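Local coordinates for BamaA.19900.a (Balamuthia mandrillaris, PDB 6VZZ), which binds glucose and, as a glucokinase, probably catalyses its ATP-dependent phosphorylation to glucose 6-phosphate, the first step of glycolysis, at residues Y257-S262 against H312-R318; L266-Y270 against L287-A293; Y37-V41 against L386-R390. All blocks are in the same frame, centred on the assembly; numbering follows the deposited sequence.

Contact 1 (Y257-S262 against H312-R318); sequences YEDIVS and HFKFLMR. With BGC (beta-D-glucopyranose), chain B.
V261 and H312 bring the two backbones closest, CA to CA 5.4 Å, where a sugar-binding loop of this actin-like ATPase fold meets helix 303-327. The loop is tightly wound: Y257 O accepts from both I260 N and V261 N, and V261 is the centre of an inverse gamma turn. S262 then takes the N-cap position of helix 263-276. H312 ties the turn to the long helix. With its CG anti to the backbone N (chi1 176°), the imidazole reaches the loop, and ND1 donates to I260 O at 2.9 Å with an N-H...O angle of 151°. The oxygen lies in the imidazole plane, though the donor is tilted 28° from the carbonyl plane; a histidine N-H suits this buried carbonyl, which S262 N also meets weakly. F315 offers an apolar face: I260 CD1 stands 3.8 Å from the F315 ring centroid, over its middle, in a CH-pi contact. Y257 CE1 instead comes to the edge of that ring, 3.9 Å from F315 CD2. The branched V261 fills two places at once, with CG2 3.6 Å from F315 CB and CG1 against L316 CB. Y257 crosses R318 at about a right angle, its OH 3.4 Å from R318 CG; the guanidinium is salt-bridged to E356 and E237. E258 serves the pocket, its OE2 paired with R264 and its OE1 accepting from O1 of the glucose at 2.6 Å.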
ATOM      1  N   TYR A 257       1.315  -0.263 -14.214  1.00 35.34           N
ATOM      2  CA  TYR A 257       2.398  -1.241 -14.186  1.00 33.99           C
ATOM      3  C   TYR A 257       1.996  -2.512 -14.926  1.00 38.56           C
ATOM      4  O   TYR A 257       2.820  -3.112 -15.630  1.00 38.22           O
ATOM      5  CB  TYR A 257       2.805  -1.557 -12.745  1.00 32.37           C
ATOM      6  CG  TYR A 257       3.810  -0.584 -12.159  1.00 36.09           C
ATOM      7  CD1 TYR A 257       5.151  -0.632 -12.526  1.00 35.70           C
ATOM      8  CD2 TYR A 257       3.423   0.382 -11.233  1.00 33.22           C
ATOM      9  CE1 TYR A 257       6.071   0.254 -11.990  1.00 35.43           C
ATOM     10  CE2 TYR A 257       4.335   1.264 -10.701  1.00 32.56           C
ATOM     11  CZ  TYR A 257       5.660   1.202 -11.083  1.00 35.81           C
ATOM     12  OH  TYR A 257       6.579   2.086 -10.548  1.00 37.86           O
ATOM     13  N   GLU A 258       0.719  -2.912 -14.812  1.00 36.73           N
ATOM     14  CA  GLU A 258       0.230  -4.101 -15.506  1.00 36.60           C
ATOM     15  C   GLU A 258       0.276  -3.943 -17.025  1.00 40.17           C
ATOM     16  O   GLU A 258       0.295  -4.949 -17.745  1.00 41.02           O
ATOM     17  CB  GLU A 258      -1.197  -4.431 -15.056  1.00 33.98           C
ATOM     18  CG  GLU A 258      -1.729  -5.750 -15.614  1.00 37.32           C
ATOM     19  CD  GLU A 258      -3.103  -6.128 -15.074  1.00 40.60           C
ATOM     20  OE1 GLU A 258      -3.211  -6.413 -13.864  1.00 38.78           O
ATOM     21  OE2 GLU A 258      -4.079  -6.138 -15.859  1.00 41.13           O
ATOM     22  N   ASP A 259       0.317  -2.713 -17.535  1.00 36.77           N
ATOM     23  CA  ASP A 259       0.408  -2.554 -18.978  1.00 38.62           C
ATOM     24  C   ASP A 259       1.769  -2.969 -19.516  1.00 41.06           C
ATOM     25  O   ASP A 259       1.922  -3.126 -20.736  1.00 41.34           O
ATOM     26  CB  ASP A 259       0.078  -1.113 -19.370  1.00 38.64           C
ATOM     27  CG  ASP A 259      -1.385  -0.763 -19.105  1.00 41.02           C
ATOM     28  OD1 ASP A 259      -2.236  -1.682 -19.168  1.00 38.87           O
ATOM     29  OD2 ASP A 259      -1.690   0.423 -18.841  1.00 42.58           O
ATOM     30  N   ILE A 260       2.751  -3.174 -18.637  1.00 37.87           N
ATOM     31  CA  ILE A 260       4.033  -3.741 -19.013  1.00 38.91           C
ATOM     32  C   ILE A 260       4.271  -5.088 -18.337  1.00 41.31           C
ATOM     33  O   ILE A 260       4.717  -6.048 -18.985  1.00 42.85           O
ATOM     34  CB  ILE A 260       5.177  -2.758 -18.687  1.00 39.05           C
ATOM     35  CG1 ILE A 260       5.129  -1.558 -19.635  1.00 40.86           C
ATOM     36  CG2 ILE A 260       6.534  -3.442 -18.722  1.00 40.19           C
ATOM     37  CD1 ILE A 260       6.178  -0.504 -19.320  1.00 41.55           C
ATOM     38  N   VAL A 261       3.932  -5.187 -17.054  1.00 37.81           N
ATOM     39  CA  VAL A 261       4.271  -6.347 -16.245  1.00 40.79           C
ATOM     40  C   VAL A 261       3.107  -7.323 -16.312  1.00 40.27           C
ATOM     41  O   VAL A 261       2.335  -7.461 -15.358  1.00 40.24           O
ATOM     42  CB  VAL A 261       4.598  -5.938 -14.795  1.00 39.35           C
ATOM     43  CG1 VAL A 261       5.159  -7.116 -14.015  1.00 38.32           C
ATOM     44  CG2 VAL A 261       5.559  -4.765 -14.788  1.00 33.64           C
ATOM     45  N   SER A 262       2.982  -8.005 -17.448  1.00 41.17           N
ATOM     46  CA  SER A 262       1.930  -8.985 -17.693  1.00 40.01           C
ATOM     47  C   SER A 262       2.263  -9.684 -18.999  1.00 42.82           C
ATOM     48  O   SER A 262       3.200  -9.302 -19.703  1.00 45.72           O
ATOM     49  CB  SER A 262       0.545  -8.342 -17.763  1.00 39.31           C
ATOM     50  OG  SER A 262       0.465  -7.501 -18.893  1.00 39.14           O
ATOM     51  N   HIS A 312      10.392  -5.676 -19.047  1.00 45.85           N
ATOM     52  CA  HIS A 312       9.305  -6.330 -18.327  1.00 43.63           C
ATOM     53  C   HIS A 312       9.672  -6.508 -16.859  1.00 41.90           C
ATOM     54  O   HIS A 312       8.979  -6.013 -15.963  1.00 39.66           O
ATOM     55  CB  HIS A 312       9.010  -7.671 -19.007  1.00 42.60           C
ATOM     56  CG  HIS A 312       7.969  -8.499 -18.329  1.00 41.83           C
ATOM     57  ND1 HIS A 312       6.635  -8.153 -18.308  1.00 41.62           N
ATOM     58  CD2 HIS A 312       8.060  -9.686 -17.686  1.00 44.03           C
ATOM     59  CE1 HIS A 312       5.953  -9.083 -17.663  1.00 45.52           C
ATOM     60  NE2 HIS A 312       6.795 -10.023 -17.272  1.00 45.34           N
ATOM     61  N   PHE A 313      10.807  -7.158 -16.599  1.00 43.70           N
ATOM     62  CA  PHE A 313      11.205  -7.412 -15.222  1.00 40.42           C
ATOM     63  C   PHE A 313      11.716  -6.158 -14.539  1.00 41.49           C
ATOM     64  O   PHE A 313      11.617  -6.043 -13.310  1.00 40.78           O
ATOM     65  CB  PHE A 313      12.247  -8.517 -15.168  1.00 43.75           C
ATOM     66  CG  PHE A 313      11.655  -9.858 -14.925  1.00 50.03           C
ATOM     67  CD1 PHE A 313      11.071 -10.149 -13.704  1.00 52.74           C
ATOM     68  CD2 PHE A 313      11.639 -10.817 -15.915  1.00 52.29           C
ATOM     69  CE1 PHE A 313      10.502 -11.378 -13.467  1.00 55.39           C
ATOM     70  CE2 PHE A 313      11.066 -12.051 -15.680  1.00 56.78           C
ATOM     71  CZ  PHE A 313      10.495 -12.331 -14.454  1.00 55.31           C
ATOM     72  N   LYS A 314      12.255  -5.210 -15.306  1.00 41.93           N
ATOM     73  CA  LYS A 314      12.655  -3.941 -14.711  1.00 40.68           C
ATOM     74  C   LYS A 314      11.467  -3.260 -14.045  1.00 39.98           C
ATOM     75  O   LYS A 314      11.563  -2.787 -12.906  1.00 40.92           O
ATOM     76  CB  LYS A 314      13.284  -3.036 -15.767  1.00 43.39           C
ATOM     77  CG  LYS A 314      13.717  -1.694 -15.214  1.00 43.54           C
ATOM     78  CD  LYS A 314      14.959  -1.163 -15.912  1.00 48.21           C
ATOM     79  CE  LYS A 314      14.624  -0.494 -17.228  1.00 49.98           C
ATOM     80  NZ  LYS A 314      15.782   0.307 -17.755  1.00 54.01           N
ATOM     81  N   PHE A 315      10.322  -3.228 -14.725  1.00 37.61           N
ATOM     82  CA  PHE A 315       9.172  -2.557 -14.134  1.00 37.03           C
ATOM     83  C   PHE A 315       8.557  -3.376 -13.013  1.00 38.20           C
ATOM     84  O   PHE A 315       7.973  -2.804 -12.088  1.00 37.29           O
ATOM     85  CB  PHE A 315       8.136  -2.222 -15.201  1.00 36.63           C
ATOM     86  CG  PHE A 315       8.430  -0.944 -15.922  1.00 39.27           C
ATOM     87  CD1 PHE A 315       9.331  -0.923 -16.980  1.00 41.02           C
ATOM     88  CD2 PHE A 315       7.837   0.243 -15.522  1.00 36.30           C
ATOM     89  CE1 PHE A 315       9.625   0.264 -17.638  1.00 42.72           C
ATOM     90  CE2 PHE A 315       8.120   1.426 -16.169  1.00 37.34           C
ATOM     91  CZ  PHE A 315       9.016   1.442 -17.234  1.00 41.99           C
ATOM     92  N   LEU A 316       8.687  -4.703 -13.059  1.00 39.19           N
ATOM     93  CA  LEU A 316       8.314  -5.494 -11.889  1.00 38.04           C
ATOM     94  C   LEU A 316       9.175  -5.114 -10.689  1.00 37.52           C
ATOM     95  O   LEU A 316       8.664  -4.945  -9.577  1.00 33.82           O
ATOM     96  CB  LEU A 316       8.438  -6.989 -12.186  1.00 38.50           C
ATOM     97  CG  LEU A 316       8.259  -7.875 -10.946  1.00 36.22           C
ATOM     98  CD1 LEU A 316       6.821  -7.849 -10.469  1.00 33.88           C
ATOM     99  CD2 LEU A 316       8.709  -9.290 -11.217  1.00 38.77           C
ATOM    100  N   MET A 317      10.484  -4.946 -10.901  1.00 36.28           N
ATOM    101  CA  MET A 317      11.346  -4.522  -9.805  1.00 36.98           C
ATOM    102  C   MET A 317      11.010  -3.109  -9.329  1.00 36.92           C
ATOM    103  O   MET A 317      11.191  -2.803  -8.148  1.00 32.99           O
ATOM    104  CB  MET A 317      12.815  -4.605 -10.219  1.00 39.28           C
ATOM    105  CG  MET A 317      13.347  -6.015 -10.405  1.00 43.05           C
ATOM    106  SD  MET A 317      13.346  -6.978  -8.877  1.00 46.04           S
ATOM    107  CE  MET A 317      12.087  -8.194  -9.221  1.00 39.16           C
ATOM    108  N   ARG A 318      10.527  -2.234 -10.220  1.00 37.72           N
ATOM    109  CA  ARG A 318      10.252  -0.861  -9.797  1.00 36.06           C
ATOM    110  C   ARG A 318       9.012  -0.778  -8.912  1.00 37.20           C
ATOM    111  O   ARG A 318       9.007  -0.045  -7.915  1.00 37.43           O
ATOM    112  CB  ARG A 318      10.094   0.055 -11.005  1.00 36.54           C
ATOM    113  CG  ARG A 318       9.912   1.507 -10.618  1.00 36.47           C
ATOM    114  CD  ARG A 318      10.176   2.421 -11.804  1.00 38.34           C
ATOM    115  NE  ARG A 318      11.370   1.991 -12.517  1.00 41.13           N
ATOM    116  CZ  ARG A 318      11.698   2.380 -13.746  1.00 41.72           C
ATOM    117  NH1 ARG A 318      12.796   1.901 -14.312  1.00 40.32           N
ATOM    118  NH2 ARG A 318      10.921   3.225 -14.412  1.00 41.95           N
TER
HETATM  119  C2  BGC B 401      -6.565  -7.885 -11.098  1.00 34.07           C
HETATM  120  C3  BGC B 401      -6.218  -8.430  -9.722  1.00 34.86           C
HETATM  121  C4  BGC B 401      -5.549  -9.793  -9.853  1.00 35.95           C
HETATM  122  C5  BGC B 401      -4.356  -9.682 -10.795  1.00 37.40           C
HETATM  123  C6  BGC B 401      -3.638 -10.989 -11.035  1.00 34.53           C
HETATM  124  C1  BGC B 401      -5.308  -7.864 -11.953  1.00 35.01           C
HETATM  125  O1  BGC B 401      -5.548  -7.298 -13.190  1.00 39.30           O
HETATM  126  O2  BGC B 401      -7.113  -6.578 -10.985  1.00 36.32           O
HETATM  127  O3  BGC B 401      -7.382  -8.514  -8.911  1.00 35.93           O
HETATM  128  O4  BGC B 401      -5.083 -10.230  -8.586  1.00 32.47           O
HETATM  129  O5  BGC B 401      -4.807  -9.194 -12.066  1.00 36.44           O
HETATM  130  O6  BGC B 401      -4.541 -12.030 -11.345  1.00 37.00           O

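Contact 2 (L266-Y270 against L287-A293); sequences LVITY and LDAGKIA
Two helices pack across one another here, V267 and A289 bringing their backbones nearest (CA to CA 5.5 Å) just where helix 289-295 begins. The axes of 266-270 and 289-293 approach to 9.7 Å and cross at 63°, and no hydrogen bond links the segments, so side-chain shape carries the contact. The small A289 lets the start of its helix come in close: V267 CG2 rests 3.5 Å from A289 N and also touches A289 CB. I292 is the main wedge. Its CG1 lies anti to the carbonyl carbon (chi1 -56°), which sets CG1 and CD1 against Y270, with CD1 also on V267, while CG2 touches both Y270 CD1 and L266. I292 CG2 is 4.0 Å from L266 CG, as the two side chains slide past each other in opposite directions. I292 CG1 lies over one face of the Y270 ring, offset toward the rim and 4.1 Å from the ring centroid in a CH-pi contact, and I292 CD1 is 3.6 Å from Y270 CD2. Isoleucine's two branches let it pack on L266 and V267 while keeping both arms on Y270. L266 CD2 lies against helix 289-295, near A289 O and A293 CB. At the far end of the tyrosine, L287 CD1 comes within 3.5 Å of Y270 OH, while that hydroxyl is hydrogen-bonded to L284 O. An aspartate opens the second helix: as N-cap, D288 takes K291 N onto its OD1 at 3.2 Å with a nearly straight N-H...O angle of 168°.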
ATOM      1  N   LEU A 266       4.353  -7.878 -21.839  1.00 43.29           N
ATOM      2  CA  LEU A 266       5.571  -8.358 -22.479  1.00 43.35           C
ATOM      3  C   LEU A 266       5.413  -8.387 -23.993  1.00 45.70           C
ATOM      4  O   LEU A 266       6.351  -8.067 -24.728  1.00 48.60           O
ATOM      5  CB  LEU A 266       5.933  -9.741 -21.944  1.00 40.50           C
ATOM      6  CG  LEU A 266       7.156 -10.398 -22.586  1.00 45.26           C
ATOM      7  CD1 LEU A 266       8.418  -9.581 -22.345  1.00 41.94           C
ATOM      8  CD2 LEU A 266       7.323 -11.819 -22.087  1.00 45.49           C
ATOM      9  N   VAL A 267       4.224  -8.741 -24.479  1.00 45.21           N
ATOM     10  CA  VAL A 267       3.999  -8.787 -25.918  1.00 46.65           C
ATOM     11  C   VAL A 267       4.060  -7.387 -26.518  1.00 46.95           C
ATOM     12  O   VAL A 267       4.639  -7.183 -27.593  1.00 49.21           O
ATOM     13  CB  VAL A 267       2.659  -9.481 -26.232  1.00 49.45           C
ATOM     14  CG1 VAL A 267       2.283  -9.294 -27.696  1.00 47.97           C
ATOM     15  CG2 VAL A 267       2.722 -10.960 -25.877  1.00 45.35           C
ATOM     16  N   ILE A 268       3.464  -6.398 -25.848  1.00 44.81           N
ATOM     17  CA  ILE A 268       3.430  -5.065 -26.444  1.00 48.28           C
ATOM     18  C   ILE A 268       4.792  -4.387 -26.326  1.00 51.70           C
ATOM     19  O   ILE A 268       5.209  -3.659 -27.233  1.00 53.35           O
ATOM     20  CB  ILE A 268       2.299  -4.208 -25.834  1.00 44.60           C
ATOM     21  CG1 ILE A 268       2.040  -2.984 -26.715  1.00 48.38           C
ATOM     22  CG2 ILE A 268       2.607  -3.785 -24.403  1.00 42.41           C
ATOM     23  CD1 ILE A 268       0.950  -2.055 -26.187  1.00 45.27           C
ATOM     24  N   THR A 269       5.518  -4.630 -25.228  1.00 46.21           N
ATOM     25  CA  THR A 269       6.898  -4.165 -25.140  1.00 50.90           C
ATOM     26  C   THR A 269       7.755  -4.784 -26.242  1.00 52.15           C
ATOM     27  O   THR A 269       8.590  -4.104 -26.851  1.00 48.88           O
ATOM     28  CB  THR A 269       7.460  -4.495 -23.758  1.00 48.84           C
ATOM     29  OG1 THR A 269       6.688  -3.814 -22.765  1.00 46.91           O
ATOM     30  CG2 THR A 269       8.920  -4.069 -23.644  1.00 47.38           C
ATOM     31  N   TYR A 270       7.546  -6.075 -26.514  1.00 51.21           N
ATOM     32  CA  TYR A 270       8.248  -6.749 -27.602  1.00 51.99           C
ATOM     33  C   TYR A 270       7.978  -6.074 -28.942  1.00 58.39           C
ATOM     34  O   TYR A 270       8.904  -5.867 -29.735  1.00 60.61           O
ATOM     35  CB  TYR A 270       7.826  -8.219 -27.638  1.00 50.83           C
ATOM     36  CG  TYR A 270       8.610  -9.098 -28.581  1.00 56.13           C
ATOM     37  CD1 TYR A 270       9.972  -9.317 -28.394  1.00 57.45           C
ATOM     38  CD2 TYR A 270       7.985  -9.734 -29.647  1.00 58.72           C
ATOM     39  CE1 TYR A 270      10.693 -10.130 -29.255  1.00 57.11           C
ATOM     40  CE2 TYR A 270       8.696 -10.549 -30.508  1.00 62.16           C
ATOM     41  CZ  TYR A 270      10.048 -10.743 -30.309  1.00 61.05           C
ATOM     42  OH  TYR A 270      10.755 -11.556 -31.163  1.00 65.51           O
ATOM     43  N   LEU A 287       5.023 -13.841 -31.887  1.00 83.29           N
ATOM     44  CA  LEU A 287       5.196 -14.673 -30.709  1.00 74.22           C
ATOM     45  C   LEU A 287       4.270 -14.220 -29.582  1.00 73.49           C
ATOM     46  O   LEU A 287       3.943 -13.038 -29.450  1.00 71.46           O
ATOM     47  CB  LEU A 287       6.652 -14.628 -30.247  1.00 71.22           C
ATOM     48  CG  LEU A 287       7.702 -15.000 -31.296  1.00 73.10           C
ATOM     49  CD1 LEU A 287       9.100 -14.638 -30.812  1.00 70.56           C
ATOM     50  CD2 LEU A 287       7.611 -16.480 -31.630  1.00 70.75           C
ATOM     51  N   ASP A 288       3.834 -15.183 -28.770  1.00 66.53           N
ATOM     52  CA  ASP A 288       3.064 -14.859 -27.585  1.00 63.02           C
ATOM     53  C   ASP A 288       4.010 -14.723 -26.391  1.00 59.53           C
ATOM     54  O   ASP A 288       5.219 -14.947 -26.493  1.00 58.40           O
ATOM     55  CB  ASP A 288       1.961 -15.896 -27.349  1.00 67.14           C
ATOM     56  CG  ASP A 288       2.496 -17.291 -27.034  1.00 67.01           C
ATOM     57  OD1 ASP A 288       3.718 -17.469 -26.866  1.00 67.75           O
ATOM     58  OD2 ASP A 288       1.672 -18.227 -26.949  1.00 74.68           O
ATOM     59  N   ALA A 289       3.449 -14.356 -25.238  1.00 58.42           N
ATOM     60  CA  ALA A 289       4.279 -14.009 -24.089  1.00 54.73           C
ATOM     61  C   ALA A 289       5.254 -15.129 -23.744  1.00 54.13           C
ATOM     62  O   ALA A 289       6.420 -14.868 -23.430  1.00 54.06           O
ATOM     63  CB  ALA A 289       3.395 -13.675 -22.888  1.00 49.17           C
ATOM     64  N   GLY A 290       4.802 -16.382 -23.820  1.00 55.42           N
ATOM     65  CA  GLY A 290       5.643 -17.487 -23.390  1.00 48.79           C
ATOM     66  C   GLY A 290       6.860 -17.677 -24.273  1.00 55.11           C
ATOM     67  O   GLY A 290       7.970 -17.894 -23.775  1.00 57.03           O
ATOM     68  N   LYS A 291       6.675 -17.593 -25.595  1.00 53.97           N
ATOM     69  CA  LYS A 291       7.805 -17.768 -26.502  1.00 51.14           C
ATOM     70  C   LYS A 291       8.797 -16.617 -26.372  1.00 56.79           C
ATOM     71  O   LYS A 291      10.015 -16.834 -26.399  1.00 58.61           O
ATOM     72  CB  LYS A 291       7.308 -17.907 -27.943  1.00 54.55           C
ATOM     73  N   ILE A 292       8.299 -15.388 -26.223  1.00 54.44           N
ATOM     74  CA  ILE A 292       9.183 -14.251 -25.980  1.00 53.05           C
ATOM     75  C   ILE A 292      10.015 -14.492 -24.726  1.00 56.02           C
ATOM     76  O   ILE A 292      11.237 -14.293 -24.718  1.00 55.85           O
ATOM     77  CB  ILE A 292       8.364 -12.951 -25.870  1.00 52.42           C
ATOM     78  CG1 ILE A 292       7.517 -12.747 -27.124  1.00 56.45           C
ATOM     79  CG2 ILE A 292       9.283 -11.761 -25.637  1.00 51.88           C
ATOM     80  CD1 ILE A 292       6.501 -11.642 -26.995  1.00 54.87           C
ATOM     81  N   ALA A 293       9.361 -14.954 -23.653  1.00 54.87           N
ATOM     82  CA  ALA A 293      10.048 -15.167 -22.383  1.00 53.06           C
ATOM     83  C   ALA A 293      11.085 -16.281 -22.484  1.00 52.84           C
ATOM     84  O   ALA A 293      12.193 -16.150 -21.956  1.00 52.63           O
ATOM     85  CB  ALA A 293       9.031 -15.480 -21.289  1.00 51.90           C
TER

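Contact 3 (Y37-V41 against L386-R390); sequences YYVGV and LYVAR
Y38 lays its ring against A389 and R390 near the C-terminus of the chain. Its CG is anti to the carbonyl carbon (chi1 -59°), and from that position the ring is met on one face by the aliphatic part of R390. R390 CG stands 4.0 Å from the Y38 ring centroid, almost on the ring normal, a CH-pi contact centred on the face. Arginine does two jobs here: its CG methylene covers the ring face, while the chain, extended from CG to NE, carries the guanidinium on to R54 O, which NH1 meets in a hydrogen bond. The guanidinium plane is turned 45° from the ring, so this is no parallel stack. A389 is small enough for the helix to sit close, its CB 3.7 Å from V39 O and 4.1 Å from Y38 CB. L386 also has CG anti to the carbonyl carbon (chi1 -77°), and the end of its side chain comes nearer to the strand than the direction of its CB suggests. CD2 thus rests on the strand backbone, 3.6 Å from G40 N, and G40, having no side chain, makes room for the leucine there. Strand 37-43 runs between strands 47-54 and 96-101 in a mixed sheet, and helix 380-389 also leans on both neighbours, through A53 and C98. The side chains of Y37, V39 and V41 leave on the other face, where Y37 and V41 touch helix 72-90, so the sheet is sandwiched between the two helices.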
ATOM      1  N   TYR A  37     -16.077 -32.964   1.917  1.00 42.83           N
ATOM      2  CA  TYR A  37     -15.051 -32.453   1.015  1.00 42.57           C
ATOM      3  C   TYR A  37     -15.373 -31.024   0.605  1.00 43.59           C
ATOM      4  O   TYR A  37     -16.500 -30.541   0.768  1.00 42.86           O
ATOM      5  CB  TYR A  37     -14.897 -33.321  -0.234  1.00 41.07           C
ATOM      6  CG  TYR A  37     -16.032 -33.251  -1.218  1.00 39.56           C
ATOM      7  CD1 TYR A  37     -17.160 -34.046  -1.060  1.00 41.29           C
ATOM      8  CD2 TYR A  37     -15.967 -32.414  -2.331  1.00 39.66           C
ATOM      9  CE1 TYR A  37     -18.200 -34.003  -1.971  1.00 40.56           C
ATOM     10  CE2 TYR A  37     -17.011 -32.357  -3.252  1.00 38.08           C
ATOM     11  CZ  TYR A  37     -18.125 -33.158  -3.063  1.00 41.36           C
ATOM     12  OH  TYR A  37     -19.170 -33.129  -3.958  1.00 41.71           O
ATOM     13  N   TYR A  38     -14.364 -30.346   0.063  1.00 42.62           N
ATOM     14  CA  TYR A  38     -14.458 -28.917  -0.196  1.00 39.83           C
ATOM     15  C   TYR A  38     -13.980 -28.591  -1.607  1.00 40.59           C
ATOM     16  O   TYR A  38     -13.128 -29.285  -2.171  1.00 40.51           O
ATOM     17  CB  TYR A  38     -13.665 -28.140   0.855  1.00 40.92           C
ATOM     18  CG  TYR A  38     -14.157 -28.415   2.255  1.00 44.98           C
ATOM     19  CD1 TYR A  38     -13.735 -29.543   2.952  1.00 46.13           C
ATOM     20  CD2 TYR A  38     -15.069 -27.564   2.872  1.00 47.25           C
ATOM     21  CE1 TYR A  38     -14.199 -29.815   4.226  1.00 49.46           C
ATOM     22  CE2 TYR A  38     -15.538 -27.827   4.152  1.00 50.16           C
ATOM     23  CZ  TYR A  38     -15.098 -28.956   4.823  1.00 50.26           C
ATOM     24  OH  TYR A  38     -15.551 -29.223   6.094  1.00 51.32           O
ATOM     25  N   VAL A  39     -14.548 -27.521  -2.171  1.00 37.48           N
ATOM     26  CA  VAL A  39     -14.274 -27.085  -3.536  1.00 36.47           C
ATOM     27  C   VAL A  39     -13.390 -25.849  -3.501  1.00 37.51           C
ATOM     28  O   VAL A  39     -13.649 -24.913  -2.739  1.00 37.13           O
ATOM     29  CB  VAL A  39     -15.574 -26.783  -4.308  1.00 38.05           C
ATOM     30  CG1 VAL A  39     -15.255 -26.220  -5.699  1.00 34.60           C
ATOM     31  CG2 VAL A  39     -16.431 -28.025  -4.413  1.00 35.91           C
ATOM     32  N   GLY A  40     -12.359 -25.837  -4.332  1.00 39.20           N
ATOM     33  CA  GLY A  40     -11.532 -24.653  -4.508  1.00 34.91           C
ATOM     34  C   GLY A  40     -11.406 -24.315  -5.977  1.00 37.85           C
ATOM     35  O   GLY A  40     -11.275 -25.204  -6.821  1.00 40.84           O
ATOM     36  N   VAL A  41     -11.453 -23.017  -6.282  1.00 36.86           N
ATOM     37  CA  VAL A  41     -11.424 -22.544  -7.661  1.00 40.11           C
ATOM     38  C   VAL A  41     -10.420 -21.408  -7.786  1.00 39.64           C
ATOM     39  O   VAL A  41     -10.403 -20.491  -6.956  1.00 36.97           O
ATOM     40  CB  VAL A  41     -12.808 -22.076  -8.149  1.00 38.26           C
ATOM     41  CG1 VAL A  41     -12.760 -21.758  -9.646  1.00 31.46           C
ATOM     42  CG2 VAL A  41     -13.839 -23.131  -7.867  1.00 37.75           C
ATOM     43  N   LEU A 386      -8.807 -23.521  -0.729  1.00 40.18           N
ATOM     44  CA  LEU A 386      -9.253 -24.685   0.029  1.00 42.14           C
ATOM     45  C   LEU A 386      -9.094 -24.472   1.529  1.00 44.05           C
ATOM     46  O   LEU A 386      -9.851 -25.040   2.317  1.00 46.07           O
ATOM     47  CB  LEU A 386      -8.503 -25.934  -0.426  1.00 40.44           C
ATOM     48  CG  LEU A 386      -8.990 -26.522  -1.748  1.00 41.00           C
ATOM     49  CD1 LEU A 386      -8.042 -27.589  -2.255  1.00 43.00           C
ATOM     50  CD2 LEU A 386     -10.387 -27.100  -1.592  1.00 42.69           C
ATOM     51  N   TYR A 387      -8.134 -23.648   1.942  1.00 43.23           N
ATOM     52  CA  TYR A 387      -8.046 -23.284   3.349  1.00 45.01           C
ATOM     53  C   TYR A 387      -9.266 -22.472   3.781  1.00 48.33           C
ATOM     54  O   TYR A 387      -9.871 -22.752   4.823  1.00 53.09           O
ATOM     55  CB  TYR A 387      -6.749 -22.519   3.594  1.00 46.77           C
ATOM     56  CG  TYR A 387      -6.655 -21.874   4.950  1.00 52.62           C
ATOM     57  CD1 TYR A 387      -6.347 -22.624   6.078  1.00 56.59           C
ATOM     58  CD2 TYR A 387      -6.863 -20.506   5.103  1.00 51.17           C
ATOM     59  CE1 TYR A 387      -6.261 -22.031   7.327  1.00 61.96           C
ATOM     60  CE2 TYR A 387      -6.778 -19.903   6.343  1.00 56.26           C
ATOM     61  CZ  TYR A 387      -6.477 -20.670   7.450  1.00 65.37           C
ATOM     62  OH  TYR A 387      -6.397 -20.071   8.682  1.00 73.95           O
ATOM     63  N   VAL A 388      -9.663 -21.484   2.976  1.00 45.38           N
ATOM     64  CA  VAL A 388     -10.836 -20.674   3.296  1.00 47.40           C
ATOM     65  C   VAL A 388     -12.117 -21.505   3.249  1.00 52.04           C
ATOM     66  O   VAL A 388     -13.004 -21.350   4.098  1.00 57.03           O
ATOM     67  CB  VAL A 388     -10.925 -19.475   2.340  1.00 44.24           C
ATOM     68  CG1 VAL A 388     -12.208 -18.704   2.611  1.00 43.78           C
ATOM     69  CG2 VAL A 388      -9.687 -18.589   2.469  1.00 40.34           C
ATOM     70  N   ALA A 389     -12.248 -22.386   2.253  1.00 47.64           N
ATOM     71  CA  ALA A 389     -13.491 -23.130   2.087  1.00 45.95           C
ATOM     72  C   ALA A 389     -13.830 -23.971   3.305  1.00 56.78           C
ATOM     73  O   ALA A 389     -15.001 -24.321   3.500  1.00 56.43           O
ATOM     74  CB  ALA A 389     -13.410 -24.027   0.855  1.00 44.08           C
ATOM     75  N   ARG A 390     -12.837 -24.307   4.127  1.00 60.84           N
ATOM     76  CA  ARG A 390     -13.073 -25.126   5.308  1.00 64.55           C
ATOM     77  C   ARG A 390     -13.700 -24.346   6.456  1.00 76.26           C
ATOM     78  O   ARG A 390     -14.221 -24.968   7.388  1.00 83.04           O
ATOM     79  CB  ARG A 390     -11.764 -25.779   5.759  1.00 58.67           C
ATOM     80  CG  ARG A 390     -11.260 -26.834   4.785  1.00 56.16           C
ATOM     81  CD  ARG A 390     -10.015 -27.500   5.316  1.00 66.24           C
ATOM     82  NE  ARG A 390      -9.716 -28.759   4.643  1.00 67.04           N
ATOM     83  CZ  ARG A 390      -8.832 -28.900   3.656  1.00 69.16           C
ATOM     84  NH1 ARG A 390      -8.634 -30.098   3.128  1.00 69.07           N
ATOM     85  NH2 ARG A 390      -8.138 -27.857   3.200  1.00 63.91           N
TER

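Overall arrangement
Contacts 1 and 2 form one continuous packed region, their centres 13 Å apart. Helix 263-276 follows directly on the loop 257-262, and the helices 289-295 and 303-327 are consecutive in the chain. The two contacts meet where H312 CB lies 3.9 Å from L266 CD1 and where D259 O lies 3.8 Å from I268 CG2. Contact 3 stands on the opposite side of the chain's centre, with nearest atoms about 17 Å from contact 1 and about 22 Å from contact 2. Of the three, contact 1 reaches the glucose, through E258, which shares the pocket with N145, D146, E218 and H221. The separation is consistent with the two-lobed architecture of sugar kinases in this clan.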